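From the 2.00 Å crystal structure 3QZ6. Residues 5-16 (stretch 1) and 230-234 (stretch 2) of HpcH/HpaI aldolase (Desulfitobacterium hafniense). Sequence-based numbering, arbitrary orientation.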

# COMPACT_ATOMS: atom_id res chain seq x y z
N PHE A 5 -22.78 0.72 -8.96
CA PHE A 5 -22.17 -0.08 -10.03
C PHE A 5 -22.25 -1.60 -9.85
O PHE A 5 -22.25 -2.33 -10.83
CB PHE A 5 -20.71 0.34 -10.24
CG PHE A 5 -20.49 1.84 -10.21
CD1 PHE A 5 -20.97 2.64 -11.24
CD2 PHE A 5 -19.80 2.43 -9.17
CE1 PHE A 5 -20.76 4.01 -11.22
CE2 PHE A 5 -19.60 3.81 -9.14
CZ PHE A 5 -20.08 4.60 -10.17
N LEU A 6 -22.30 -2.07 -8.61
CA LEU A 6 -22.10 -3.50 -8.35
C LEU A 6 -23.26 -4.41 -8.77
O LEU A 6 -23.05 -5.36 -9.54
CB LEU A 6 -21.73 -3.75 -6.88
CG LEU A 6 -21.31 -5.19 -6.57
CD1 LEU A 6 -20.11 -5.58 -7.41
CD2 LEU A 6 -20.99 -5.36 -5.08
N LYS A 7 -24.46 -4.14 -8.27
CA LYS A 7 -25.59 -5.03 -8.57
C LYS A 7 -25.95 -5.03 -10.05
O LYS A 7 -26.43 -6.03 -10.58
CB LYS A 7 -26.83 -4.67 -7.74
CG LYS A 7 -26.65 -4.90 -6.26
CD LYS A 7 -27.53 -6.01 -5.74
CE LYS A 7 -28.97 -5.79 -6.12
NZ LYS A 7 -29.90 -6.53 -5.22
N LYS A 8 -25.71 -3.90 -10.71
CA LYS A 8 -25.94 -3.80 -12.14
C LYS A 8 -25.10 -4.84 -12.89
O LYS A 8 -25.59 -5.54 -13.77
CB LYS A 8 -25.60 -2.38 -12.61
CG LYS A 8 -26.23 -1.95 -13.91
CD LYS A 8 -26.03 -0.45 -14.11
CE LYS A 8 -26.41 -0.00 -15.52
NZ LYS A 8 -26.10 1.44 -15.75
N LYS A 9 -23.83 -4.94 -12.53
CA LYS A 9 -22.95 -5.95 -13.12
C LYS A 9 -23.40 -7.37 -12.80
O LYS A 9 -23.44 -8.23 -13.68
CB LYS A 9 -21.52 -5.75 -12.62
CG LYS A 9 -20.92 -4.43 -13.05
CD LYS A 9 -19.57 -4.18 -12.38
CE LYS A 9 -18.90 -2.95 -12.98
NZ LYS A 9 -17.69 -2.57 -12.21
N LEU A 10 -23.73 -7.62 -11.54
CA LEU A 10 -24.11 -8.96 -11.11
C LEU A 10 -25.39 -9.36 -11.81
O LEU A 10 -25.55 -10.50 -12.25
CB LEU A 10 -24.34 -8.99 -9.60
CG LEU A 10 -23.09 -8.83 -8.74
CD1 LEU A 10 -23.47 -8.75 -7.27
CD2 LEU A 10 -22.13 -9.98 -9.00
N SER A 11 -26.30 -8.41 -11.92
CA SER A 11 -27.59 -8.65 -12.55
C SER A 11 -27.43 -9.04 -14.02
O SER A 11 -28.23 -9.80 -14.56
CB SER A 11 -28.48 -7.41 -12.41
OG SER A 11 -29.71 -7.59 -13.07
N ALA A 12 -26.40 -8.51 -14.66
CA ALA A 12 -26.13 -8.82 -16.06
C ALA A 12 -25.36 -10.13 -16.23
O ALA A 12 -24.96 -10.49 -17.33
CB ALA A 12 -25.36 -7.68 -16.71
N GLY A 13 -25.16 -10.83 -15.12
CA GLY A 13 -24.50 -12.13 -15.14
C GLY A 13 -22.99 -12.07 -15.16
O GLY A 13 -22.34 -13.09 -15.37
N LYS A 14 -22.42 -10.89 -14.93
CA LYS A 14 -20.98 -10.71 -14.98
C LYS A 14 -20.26 -11.28 -13.77
O LYS A 14 -20.79 -11.30 -12.66
CB LYS A 14 -20.61 -9.23 -15.08
CG LYS A 14 -21.06 -8.51 -16.35
CD LYS A 14 -20.59 -7.06 -16.29
CE LYS A 14 -20.99 -6.26 -17.51
NZ LYS A 14 -20.41 -6.82 -18.75
N SER A 15 -19.03 -11.72 -13.98
CA SER A 15 -18.11 -12.02 -12.89
C SER A 15 -17.46 -10.71 -12.48
O SER A 15 -17.10 -9.91 -13.33
CB SER A 15 -17.04 -13.01 -13.36
OG SER A 15 -17.63 -14.17 -13.92
N VAL A 16 -17.31 -10.48 -11.18
CA VAL A 16 -16.69 -9.24 -10.72
C VAL A 16 -15.59 -9.54 -9.72
O VAL A 16 -15.64 -10.54 -9.00
CB VAL A 16 -17.72 -8.27 -10.10
CG1 VAL A 16 -18.74 -7.86 -11.16
CG2 VAL A 16 -18.42 -8.91 -8.90
N ALA A 230 -19.58 -18.88 -9.39
CA ALA A 230 -19.42 -17.78 -8.43
C ALA A 230 -19.16 -16.47 -9.18
O ALA A 230 -18.23 -16.40 -9.98
CB ALA A 230 -18.27 -18.08 -7.50
N GLN A 231 -19.98 -15.45 -8.93
CA GLN A 231 -19.77 -14.15 -9.56
C GLN A 231 -18.99 -13.16 -8.69
O GLN A 231 -18.32 -12.26 -9.21
CB GLN A 231 -21.10 -13.50 -9.94
CG GLN A 231 -21.94 -14.25 -10.95
CD GLN A 231 -23.28 -13.57 -11.16
OE1 GLN A 231 -24.31 -14.01 -10.64
NE2 GLN A 231 -23.27 -12.46 -11.90
N MSE A 232 -19.09 -13.31 -7.37
CA MSE A 232 -18.40 -12.41 -6.45
C MSE A 232 -17.03 -12.96 -6.09
O MSE A 232 -16.90 -13.79 -5.20
CB MSE A 232 -19.21 -12.17 -5.17
CG MSE A 232 -20.31 -11.14 -5.31
SE MSE A 232 -19.64 -9.32 -5.60
CE MSE A 232 -18.84 -8.97 -3.85
N LEU A 233 -16.00 -12.49 -6.80
CA LEU A 233 -14.67 -13.03 -6.61
C LEU A 233 -13.84 -12.06 -5.79
O LEU A 233 -13.64 -10.92 -6.20
CB LEU A 233 -14.00 -13.28 -7.96
CG LEU A 233 -14.88 -14.09 -8.93
CD1 LEU A 233 -14.22 -14.18 -10.31
CD2 LEU A 233 -15.17 -15.48 -8.36
N LEU A 234 -13.36 -12.52 -4.64
CA LEU A 234 -12.62 -11.69 -3.69
C LEU A 234 -11.23 -12.27 -3.49
O LEU A 234 -11.08 -13.35 -2.93
CB LEU A 234 -13.36 -11.66 -2.35
CG LEU A 234 -12.75 -10.76 -1.28
CD1 LEU A 234 -12.75 -9.32 -1.77
CD2 LEU A 234 -13.53 -10.87 0.04
O HOH W 1 -17.09 -16.31 -12.37

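A recurring principle of α/β architecture is that a helix, the turn that ends it and the strand that follows can all be secured by one short segment from a distant part of the chain. The aldolase of Desulfitobacterium hafniense offers a compact example, in which residues at least 215 positions apart in sequence bury 396 Å² between them.

The apolar centre is the selenium of Met-232, a selenomethionine. Its chi1 and chi2, both m, place SE against three aliphatic groups; chi3, also m, sets only the position of CE. The closest is Val-16, whose CG2 lies 3.5 Å from SE of Met-232; the helix contributes two leucines, with CD1 of Leu-6 and CD1 of Leu-10 each 4.2 Å from that same SE. Leu-6 and Leu-10 are one helical turn apart, a spacing that lets both reach a single partner. Their CA-to-CB bonds point sideways, and it is the ends of the side chains that come nearer. All four residues are buried, and contacts of this kind depend on close fit and exclusion of water rather than on direction.

Direction is supplied by the backbone beside this cluster. Val-16 and Met-232 form a parallel bridge, their CA atoms 5.6 Å apart and their side chains on the same face of the sheet, which is why the bridge and the apolar contact coincide. As is usual in parallel pairing, one residue bonds to the two neighbours of its partner: N of Val-16 donates to O of Gln-231 at 2.8 Å, nearly straight at 174°, and O of Val-16 accepts from N of Leu-233 at 3.0 Å. The CA-to-CB bond of Leu-233 points toward the first stretch, and its CD1 approaches CB of Ser-15 at 4.3 Å.

Farther out, Gln-231 spans the change from apolar to polar. Its CB packs 3.8 Å from CD2 of Leu-10, while its amide reaches the end of the helix. There the chain leaves helical geometry at Gly-13, whose positive phi of 83° suits glycine, in a Schellman motif: N of Gly-13 bonds to O of Leu-10 at 2.9 Å, and N of Lys-14 to O of Lys-9 at 3.1 Å. The NE2 of Gln-231 donates to O of Leu-10 at 3.0 Å and also to O of Lys-14 at 2.8 Å. With two hydrogens on its nitrogen, a primary amide can serve two carbonyls at once, and angles of 165° and 166° show that neither bond is strained. One side chain thus ties the last helical turn to the chain leading into the strand, and O of Leu-10 accepts from both Gly-13 and Gln-231.

A water completes the polar edge. It donates to OG of Ser-15 at 2.7 Å and to O of Ala-230 at 2.6 Å, bridging the stretches one residue before Val-16 and two before Met-232. The general lesson is economical: apolar packing, strand pairing and a bifunctional amide act on successive parts of one short contact.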